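Local atomic coordinates of chorismate mutase and shikimate 5-dehydrogenase fusion protein (Clostridium acetobutylicum, PDB entry 3FBT), a protein that probably catalyses the reversible NADPH-linked reduction of 3-dehydroshikimate to shikimate through the part in this chain, and joins that activity to a chorismate mutase. Residues E202-F207 with T220-Y225. Sequence-based numbering, arbitrary orientation.
Sequences EVVAKF and TLFLKY
The phenol ring of Tyr225 meets Val204 at its edge: methyl CG2 of Val204 sits close to the ring plane, 4.0 Å from Tyr225 CD2. One face of the same ring lies over the carbonyl oxygen of Leu221, one helical turn back, which stands 3.2 Å above the ring plane and is shifted toward the rim. The Phe222 ring is met obliquely by that same valine methyl, with Val204 CG2 4.3 Å from Phe222 CD1; beyond the contact it packs on the parallel sheet, among others on Ile182, Asn184, Asp212 and Leu128, and on Ser197 of a loop. In the turn that follows helix 201-204, the edge of the Phe207 ring faces Val203 O and Val204 O, both in its plane.

Val204 is the one residue of 202-207 that touches 220-225. The nearest approach is its CG2 to Tyr225 CB, 3.9 Å, and the two side chains cross at about a right angle. The valine torsion (chi1 -178°) turns CG1 away from the backbone N and leaves CG2 anti to the carbonyl carbon: CG2 takes both rings, and CG1 lies against the main chain, 4.1 Å from Tyr225 C.

Both segments belong to the Rossmann-type NADP-binding domain of the shikimate dehydrogenase part. The short helix 201-204 and the helix 221-228 precede and follow strand 209-212 of its parallel sheet, so the contact joins two consecutive connections between strands. Phe222 lies about 8 Å, side chain to side chain, from Leu213, a predicted NADP(+) contact.

At the start of the second helix Thr220 is the N-cap. Its OG1 accepts a hydrogen bond of 3.0 Å from Leu223 N, and Asp212 OD2 is a second partner of that hydroxyl, tying the helix start to strand 209-212.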
ATOM      1  N   GLU A 202      15.035 -23.379  39.251  1.00 55.12           N
ATOM      2  CA  GLU A 202      14.794 -23.185  40.687  1.00 55.37           C
ATOM      3  C   GLU A 202      14.072 -21.886  40.939  1.00 53.66           C
ATOM      4  O   GLU A 202      13.376 -21.713  41.966  1.00 53.39           O
ATOM      5  CB  GLU A 202      16.163 -23.154  41.368  1.00 56.62           C
ATOM      6  CG  GLU A 202      17.198 -22.753  40.338  1.00 62.10           C
ATOM      7  CD  GLU A 202      18.530 -22.541  40.920  1.00 70.00           C
ATOM      8  OE1 GLU A 202      18.816 -23.213  41.939  1.00 74.22           O
ATOM      9  OE2 GLU A 202      19.293 -21.703  40.366  1.00 74.46           O
ATOM     10  N   VAL A 203      14.265 -20.897  40.059  1.00 52.24           N
ATOM     11  CA  VAL A 203      13.479 -19.668  40.256  1.00 48.54           C
ATOM     12  C   VAL A 203      12.082 -19.869  39.736  1.00 46.65           C
ATOM     13  O   VAL A 203      11.072 -19.536  40.396  1.00 45.73           O
ATOM     14  CB  VAL A 203      14.125 -18.400  39.670  1.00 48.50           C
ATOM     15  CG1 VAL A 203      13.179 -17.265  39.846  1.00 46.11           C
ATOM     16  CG2 VAL A 203      15.507 -18.104  40.383  1.00 49.13           C
ATOM     17  N   VAL A 204      12.014 -20.433  38.553  1.00 46.96           N
ATOM     18  CA  VAL A 204      10.738 -20.681  37.964  1.00 47.36           C
ATOM     19  C   VAL A 204       9.909 -21.443  38.979  1.00 47.24           C
ATOM     20  O   VAL A 204       8.732 -21.162  39.148  1.00 45.30           O
ATOM     21  CB  VAL A 204      10.884 -21.525  36.707  1.00 48.32           C
ATOM     22  CG1 VAL A 204       9.521 -21.758  36.021  1.00 48.02           C
ATOM     23  CG2 VAL A 204      11.906 -20.914  35.767  1.00 50.51           C
ATOM     24  N   ALA A 205      10.556 -22.364  39.700  1.00 48.72           N
ATOM     25  CA  ALA A 205       9.828 -23.350  40.544  1.00 50.98           C
ATOM     26  C   ALA A 205       9.140 -22.756  41.716  1.00 51.02           C
ATOM     27  O   ALA A 205       8.368 -23.423  42.384  1.00 53.67           O
ATOM     28  CB  ALA A 205      10.758 -24.478  41.011  1.00 51.17           C
ATOM     29  N   LYS A 206       9.380 -21.491  41.978  1.00 50.39           N
ATOM     30  CA  LYS A 206       8.763 -20.881  43.119  1.00 50.12           C
ATOM     31  C   LYS A 206       7.542 -20.138  42.747  1.00 49.63           C
ATOM     32  O   LYS A 206       7.045 -19.381  43.549  1.00 51.36           O
ATOM     33  CB  LYS A 206       9.702 -19.903  43.831  1.00 49.46           C
ATOM     34  CG  LYS A 206      11.091 -20.431  44.020  1.00 49.36           C
ATOM     35  CD  LYS A 206      11.822 -19.376  44.841  1.00 56.08           C
ATOM     36  CE  LYS A 206      13.359 -19.431  44.701  1.00 54.03           C
ATOM     37  NZ  LYS A 206      13.847 -18.656  45.854  1.00 54.61           N
ATOM     38  N   PHE A 207       7.022 -20.315  41.550  1.00 49.41           N
ATOM     39  CA  PHE A 207       5.832 -19.494  41.213  1.00 47.75           C
ATOM     40  C   PHE A 207       4.749 -20.456  40.850  1.00 48.10           C
ATOM     41  O   PHE A 207       5.025 -21.603  40.609  1.00 47.17           O
ATOM     42  CB  PHE A 207       6.180 -18.550  40.036  1.00 47.25           C
ATOM     43  CG  PHE A 207       7.130 -17.467  40.421  1.00 44.00           C
ATOM     44  CD1 PHE A 207       6.671 -16.199  40.712  1.00 45.05           C
ATOM     45  CD2 PHE A 207       8.486 -17.731  40.554  1.00 41.86           C
ATOM     46  CE1 PHE A 207       7.546 -15.205  41.110  1.00 43.03           C
ATOM     47  CE2 PHE A 207       9.360 -16.739  40.945  1.00 38.61           C
ATOM     48  CZ  PHE A 207       8.894 -15.498  41.220  1.00 42.44           C
ATOM     49  N   THR A 220       9.866 -22.081  25.149  1.00 50.87           N
ATOM     50  CA  THR A 220      11.177 -21.638  25.529  1.00 51.13           C
ATOM     51  C   THR A 220      11.788 -22.530  26.672  1.00 51.48           C
ATOM     52  O   THR A 220      11.066 -23.149  27.453  1.00 52.49           O
ATOM     53  CB  THR A 220      11.110 -20.186  26.018  1.00 50.60           C
ATOM     54  OG1 THR A 220      10.159 -20.080  27.079  1.00 49.80           O
ATOM     55  CG2 THR A 220      10.679 -19.199  24.886  1.00 49.31           C
ATOM     56  N   LEU A 221      13.109 -22.562  26.784  1.00 52.02           N
ATOM     57  CA  LEU A 221      13.755 -23.102  27.984  1.00 52.78           C
ATOM     58  C   LEU A 221      12.997 -22.613  29.213  1.00 52.82           C
ATOM     59  O   LEU A 221      12.588 -23.394  30.085  1.00 54.12           O
ATOM     60  CB  LEU A 221      15.230 -22.673  28.042  1.00 53.90           C
ATOM     61  CG  LEU A 221      16.151 -23.385  29.054  1.00 54.61           C
ATOM     62  CD1 LEU A 221      16.078 -24.933  28.889  1.00 57.76           C
ATOM     63  CD2 LEU A 221      17.589 -22.902  28.921  1.00 58.22           C
ATOM     64  N   PHE A 222      12.773 -21.306  29.277  1.00 51.34           N
ATOM     65  CA  PHE A 222      12.023 -20.752  30.375  1.00 49.26           C
ATOM     66  C   PHE A 222      10.711 -21.483  30.636  1.00 50.00           C
ATOM     67  O   PHE A 222      10.378 -21.709  31.813  1.00 48.90           O
ATOM     68  CB  PHE A 222      11.767 -19.267  30.147  1.00 48.61           C
ATOM     69  CG  PHE A 222      10.811 -18.624  31.126  1.00 44.90           C
ATOM     70  CD1 PHE A 222      11.228 -18.316  32.396  1.00 40.36           C
ATOM     71  CD2 PHE A 222       9.520 -18.250  30.740  1.00 40.79           C
ATOM     72  CE1 PHE A 222      10.400 -17.688  33.252  1.00 40.05           C
ATOM     73  CE2 PHE A 222       8.680 -17.579  31.580  1.00 35.16           C
ATOM     74  CZ  PHE A 222       9.120 -17.301  32.858  1.00 40.69           C
ATOM     75  N   LEU A 223       9.937 -21.791  29.584  1.00 49.43           N
ATOM     76  CA  LEU A 223       8.691 -22.498  29.753  1.00 49.78           C
ATOM     77  C   LEU A 223       8.784 -24.045  30.001  1.00 51.43           C
ATOM     78  O   LEU A 223       7.938 -24.617  30.698  1.00 50.51           O
ATOM     79  CB  LEU A 223       7.754 -22.203  28.589  1.00 51.40           C
ATOM     80  CG  LEU A 223       7.235 -20.759  28.468  1.00 47.24           C
ATOM     81  CD1 LEU A 223       6.384 -20.707  27.224  1.00 49.21           C
ATOM     82  CD2 LEU A 223       6.409 -20.333  29.716  1.00 42.25           C
ATOM     83  N   LYS A 224       9.772 -24.702  29.404  1.00 52.80           N
ATOM     84  CA  LYS A 224      10.062 -26.100  29.726  1.00 55.52           C
ATOM     85  C   LYS A 224      10.245 -26.214  31.248  1.00 55.87           C
ATOM     86  O   LYS A 224       9.456 -26.903  31.969  1.00 57.06           O
ATOM     87  CB  LYS A 224      11.345 -26.546  29.015  1.00 56.21           C
ATOM     88  CG  LYS A 224      11.709 -27.994  29.325  1.00 57.86           C
ATOM     89  CD  LYS A 224      13.157 -28.275  29.105  1.00 57.15           C
ATOM     90  CE  LYS A 224      13.604 -27.891  27.676  1.00 58.30           C
ATOM     91  NZ  LYS A 224      14.768 -28.753  27.222  1.00 58.84           N
ATOM     92  N   TYR A 225      11.239 -25.466  31.733  1.00 55.53           N
ATOM     93  CA  TYR A 225      11.484 -25.293  33.159  1.00 55.01           C
ATOM     94  C   TYR A 225      10.214 -25.271  33.952  1.00 55.30           C
ATOM     95  O   TYR A 225      10.128 -25.907  35.000  1.00 56.04           O
ATOM     96  CB  TYR A 225      12.179 -23.967  33.433  1.00 53.71           C
ATOM     97  CG  TYR A 225      13.615 -23.954  33.086  1.00 53.95           C
ATOM     98  CD1 TYR A 225      14.246 -25.087  32.606  1.00 52.90           C
ATOM     99  CD2 TYR A 225      14.369 -22.791  33.272  1.00 54.68           C
ATOM    100  CE1 TYR A 225      15.612 -25.062  32.293  1.00 54.22           C
ATOM    101  CE2 TYR A 225      15.679 -22.737  32.955  1.00 52.38           C
ATOM    102  CZ  TYR A 225      16.317 -23.868  32.492  1.00 55.58           C
ATOM    103  OH  TYR A 225      17.662 -23.762  32.204  1.00 57.91           O
TER